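Endoglucanase(Endo-1,4-beta-glucanase)protein (Pseudomonas stutzeri, PDB 6R2J) probably hydrolyses internal beta-1,4-glucosidic bonds in cellulose-type glucans, as a cellobiose-binding endoglucanase of glycosyl hydrolase family 5. Local coordinates at residues S70-D75 / A120-K125. Numbering follows the deposited sequence.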
ATOM      1  N   SER A  70     -24.949   0.941   9.523  1.00 18.18           N
ATOM      2  CA  SER A  70     -24.640   2.345   9.700  1.00 17.75           C
ATOM      3  C   SER A  70     -24.121   2.944   8.396  1.00 15.55           C
ATOM      4  O   SER A  70     -23.559   2.254   7.546  1.00 15.15           O
ATOM      5  CB  SER A  70     -23.558   2.502  10.785  1.00 20.20           C
ATOM      6  OG  SER A  70     -22.218   2.583  10.266  1.00 21.33           O
ATOM      7  N   GLY A  71     -24.309   4.253   8.259  1.00 14.39           N
ATOM      8  CA  GLY A  71     -23.647   5.006   7.222  1.00 15.09           C
ATOM      9  C   GLY A  71     -22.199   5.229   7.603  1.00 14.91           C
ATOM     10  O   GLY A  71     -21.697   4.723   8.606  1.00 16.39           O
ATOM     11  N   LEU A  72     -21.526   6.030   6.784  1.00 14.09           N
ATOM     12  CA  LEU A  72     -20.120   6.328   7.002  1.00 12.97           C
ATOM     13  C   LEU A  72     -19.963   7.334   8.137  1.00 12.52           C
ATOM     14  O   LEU A  72     -20.823   8.196   8.376  1.00 13.06           O
ATOM     15  CB  LEU A  72     -19.484   6.889   5.726  1.00 12.76           C
ATOM     16  CG  LEU A  72     -19.505   5.993   4.489  1.00 13.50           C
ATOM     17  CD1 LEU A  72     -18.816   6.612   3.320  1.00 13.30           C
ATOM     18  CD2 LEU A  72     -18.863   4.646   4.788  1.00 15.01           C
ATOM     19  N   ASN A  73     -18.844   7.211   8.845  1.00 10.98           N
ATOM     20  CA  ASN A  73     -18.489   8.154   9.896  1.00  9.33           C
ATOM     21  C   ASN A  73     -17.963   9.448   9.277  1.00  9.85           C
ATOM     22  O   ASN A  73     -16.882   9.456   8.683  1.00 12.07           O
ATOM     23  CB  ASN A  73     -17.416   7.531  10.775  1.00  7.60           C
ATOM     24  CG  ASN A  73     -17.160   8.337  12.004  1.00  9.32           C
ATOM     25  OD1 ASN A  73     -16.291   9.178  12.021  1.00 10.74           O
ATOM     26  ND2 ASN A  73     -17.906   8.076  13.044  1.00 11.17           N
ATOM     27  N   PHE A  74     -18.703  10.547   9.484  1.00 10.89           N
ATOM     28  CA  PHE A  74     -18.373  11.865   8.933  1.00 10.95           C
ATOM     29  C   PHE A  74     -16.975  12.319   9.336  1.00 11.05           C
ATOM     30  O   PHE A  74     -16.201  12.789   8.501  1.00 12.16           O
ATOM     31  CB  PHE A  74     -19.438  12.836   9.449  1.00 11.92           C
ATOM     32  CG  PHE A  74     -19.324  14.233   8.922  1.00 16.63           C
ATOM     33  CD1 PHE A  74     -19.845  14.572   7.673  1.00 18.94           C
ATOM     34  CD2 PHE A  74     -18.700  15.224   9.679  1.00 18.88           C
ATOM     35  CE1 PHE A  74     -19.742  15.864   7.191  1.00 20.28           C
ATOM     36  CE2 PHE A  74     -18.577  16.512   9.194  1.00 20.06           C
ATOM     37  CZ  PHE A  74     -19.124  16.840   7.961  1.00 20.99           C
ATOM     38  N   ASP A  75     -16.624  12.191  10.610  1.00 12.90           N
ATOM     39  CA  ASP A  75     -15.315  12.680  11.040  1.00 12.67           C
ATOM     40  C   ASP A  75     -14.173  11.869  10.421  1.00  9.56           C
ATOM     41  O   ASP A  75     -13.099  12.406  10.183  1.00 11.14           O
ATOM     42  CB  ASP A  75     -15.189  12.635  12.565  1.00 14.66           C
ATOM     43  CG  ASP A  75     -15.984  13.722  13.275  1.00 18.37           C
ATOM     44  OD1 ASP A  75     -16.177  14.812  12.696  1.00 19.81           O
ATOM     45  OD2 ASP A  75     -16.411  13.485  14.436  1.00 19.82           O
ATOM     46  N   ALA A 120     -18.844  -4.071  -1.427  1.00 10.03           N
ATOM     47  CA  ALA A 120     -19.104  -3.241  -2.597  1.00  8.84           C
ATOM     48  C   ALA A 120     -19.694  -1.875  -2.225  1.00  9.75           C
ATOM     49  O   ALA A 120     -19.262  -0.843  -2.755  1.00 10.70           O
ATOM     50  CB  ALA A 120     -20.026  -3.995  -3.547  1.00 10.94           C
ATOM     51  N   SER A 121     -20.690  -1.848  -1.327  1.00 11.62           N
ATOM     52  CA  SER A 121     -21.360  -0.586  -0.997  1.00 14.19           C
ATOM     53  C   SER A 121     -20.399   0.388  -0.330  1.00 14.33           C
ATOM     54  O   SER A 121     -20.359   1.572  -0.679  1.00 15.82           O
ATOM     55  CB  SER A 121     -22.567  -0.830  -0.085  1.00 17.00           C
ATOM     56  OG  SER A 121     -22.990   0.385   0.500  1.00 19.14           O
ATOM     57  N   VAL A 122     -19.610  -0.100   0.639  1.00 13.72           N
ATOM     58  CA  VAL A 122     -18.696   0.780   1.351  1.00 10.81           C
ATOM     59  C   VAL A 122     -17.707   1.391   0.372  1.00 10.10           C
ATOM     60  O   VAL A 122     -17.372   2.569   0.478  1.00 10.17           O
ATOM     61  CB  VAL A 122     -18.058   0.119   2.599  1.00 10.61           C
ATOM     62  CG1 VAL A 122     -16.992  -0.862   2.247  1.00  9.47           C
ATOM     63  CG2 VAL A 122     -17.564   1.235   3.520  1.00 12.54           C
ATOM     64  N   TRP A 123     -17.268   0.617  -0.637  1.00 11.16           N
ATOM     65  CA  TRP A 123     -16.326   1.169  -1.607  1.00 11.84           C
ATOM     66  C   TRP A 123     -17.037   2.114  -2.570  1.00 13.28           C
ATOM     67  O   TRP A 123     -16.519   3.184  -2.914  1.00 12.87           O
ATOM     68  CB  TRP A 123     -15.562   0.047  -2.322  1.00 11.45           C
ATOM     69  CG  TRP A 123     -14.227  -0.172  -1.646  1.00 11.05           C
ATOM     70  CD1 TRP A 123     -13.759  -1.324  -1.038  1.00 10.54           C
ATOM     71  CD2 TRP A 123     -13.204   0.807  -1.478  1.00 10.34           C
ATOM     72  NE1 TRP A 123     -12.507  -1.098  -0.496  1.00 10.56           N
ATOM     73  CE2 TRP A 123     -12.144   0.196  -0.752  1.00  9.95           C
ATOM     74  CE3 TRP A 123     -13.080   2.148  -1.849  1.00 10.63           C
ATOM     75  CZ2 TRP A 123     -10.974   0.883  -0.417  1.00 10.37           C
ATOM     76  CZ3 TRP A 123     -11.895   2.827  -1.509  1.00  9.84           C
ATOM     77  CH2 TRP A 123     -10.860   2.182  -0.816  1.00 10.11           C
ATOM     78  N   ARG A 124     -18.245   1.745  -2.981  1.00 14.71           N
ATOM     79  CA  ARG A 124     -19.047   2.680  -3.748  1.00 14.08           C
ATOM     80  C   ARG A 124     -19.232   3.976  -2.974  1.00 12.86           C
ATOM     81  O   ARG A 124     -19.045   5.068  -3.518  1.00 12.38           O
ATOM     82  CB  ARG A 124     -20.387   2.041  -4.104  1.00 15.59           C
ATOM     83  CG  ARG A 124     -21.085   2.806  -5.229  1.00 18.26           C
ATOM     84  CD  ARG A 124     -22.484   2.288  -5.517  1.00 20.61           C
ATOM     85  NE  ARG A 124     -22.523   0.873  -5.882  1.00 21.52           N
ATOM     86  CZ  ARG A 124     -22.882  -0.101  -5.057  1.00 20.49           C
ATOM     87  NH1 ARG A 124     -23.230   0.179  -3.814  1.00 20.44           N
ATOM     88  NH2 ARG A 124     -22.895  -1.351  -5.470  1.00 18.87           N
ATOM     89  N   LYS A 125     -19.596   3.875  -1.698  1.00 13.44           N
ATOM     90  CA  LYS A 125     -19.803   5.073  -0.894  1.00 13.46           C
ATOM     91  C   LYS A 125     -18.508   5.843  -0.711  1.00 11.71           C
ATOM     92  O   LYS A 125     -18.513   7.072  -0.802  1.00 12.46           O
ATOM     93  CB  LYS A 125     -20.408   4.724   0.466  1.00 14.25           C
ATOM     94  CG  LYS A 125     -21.918   4.632   0.492  1.00 14.81           C
ATOM     95  CD  LYS A 125     -22.365   4.512   1.922  1.00 16.81           C
ATOM     96  CE  LYS A 125     -23.870   4.466   2.057  1.00 19.52           C
ATOM     97  NZ  LYS A 125     -24.342   3.059   2.003  1.00 22.65           N
TER
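Leu72 meets Val122 and Lys125 on the outer layer of a TIM barrel, the fold of glycosyl hydrolase family 5. The loop 70-73 leads into helix 74-89, with Asn73 as its N-cap. Helix 116-130 is the next long helix along the chain. Strand 93-98 lies between the two helices in sequence, so they are successive outer helices of the barrel. No hydrogen bond joins the two segments, and the contact is apolar.

Through Ala120, Trp123 and Arg124, another side of helix 116-130 packs on helix 152-166, where Arg124 NE forms a salt bridge with Glu165. The carbonyl O of Ala120 accepts the helical bond from Arg124 N. Val122 is buried and gives one methyl to the contact. Its CG1 sits between the backbone N and the carbonyl carbon (chi1 75°), which leaves CG2 anti to the N and 3.9 Å from Leu72 CD2. Val122 also touches Met98 of strand 93-98 and Gln65, in the loop before residue 70.

Lys125 lies about one helical turn beyond Val122 and flanks the leucine with its aliphatic chain. Its CB sits 3.8 Å from Leu72 CD1, and its CD is 4.1 Å from Leu72 CG. The two methyls of Leu72 are therefore divided, CD2 to the valine and CD1 to the base of the lysine. Leu72 also touches Arg129, one more turn along. The lysine chain is extended as far as CE and then bends at chi4 (90°), which brings Lys125 NZ to 3.4 Å from Ser121 OG.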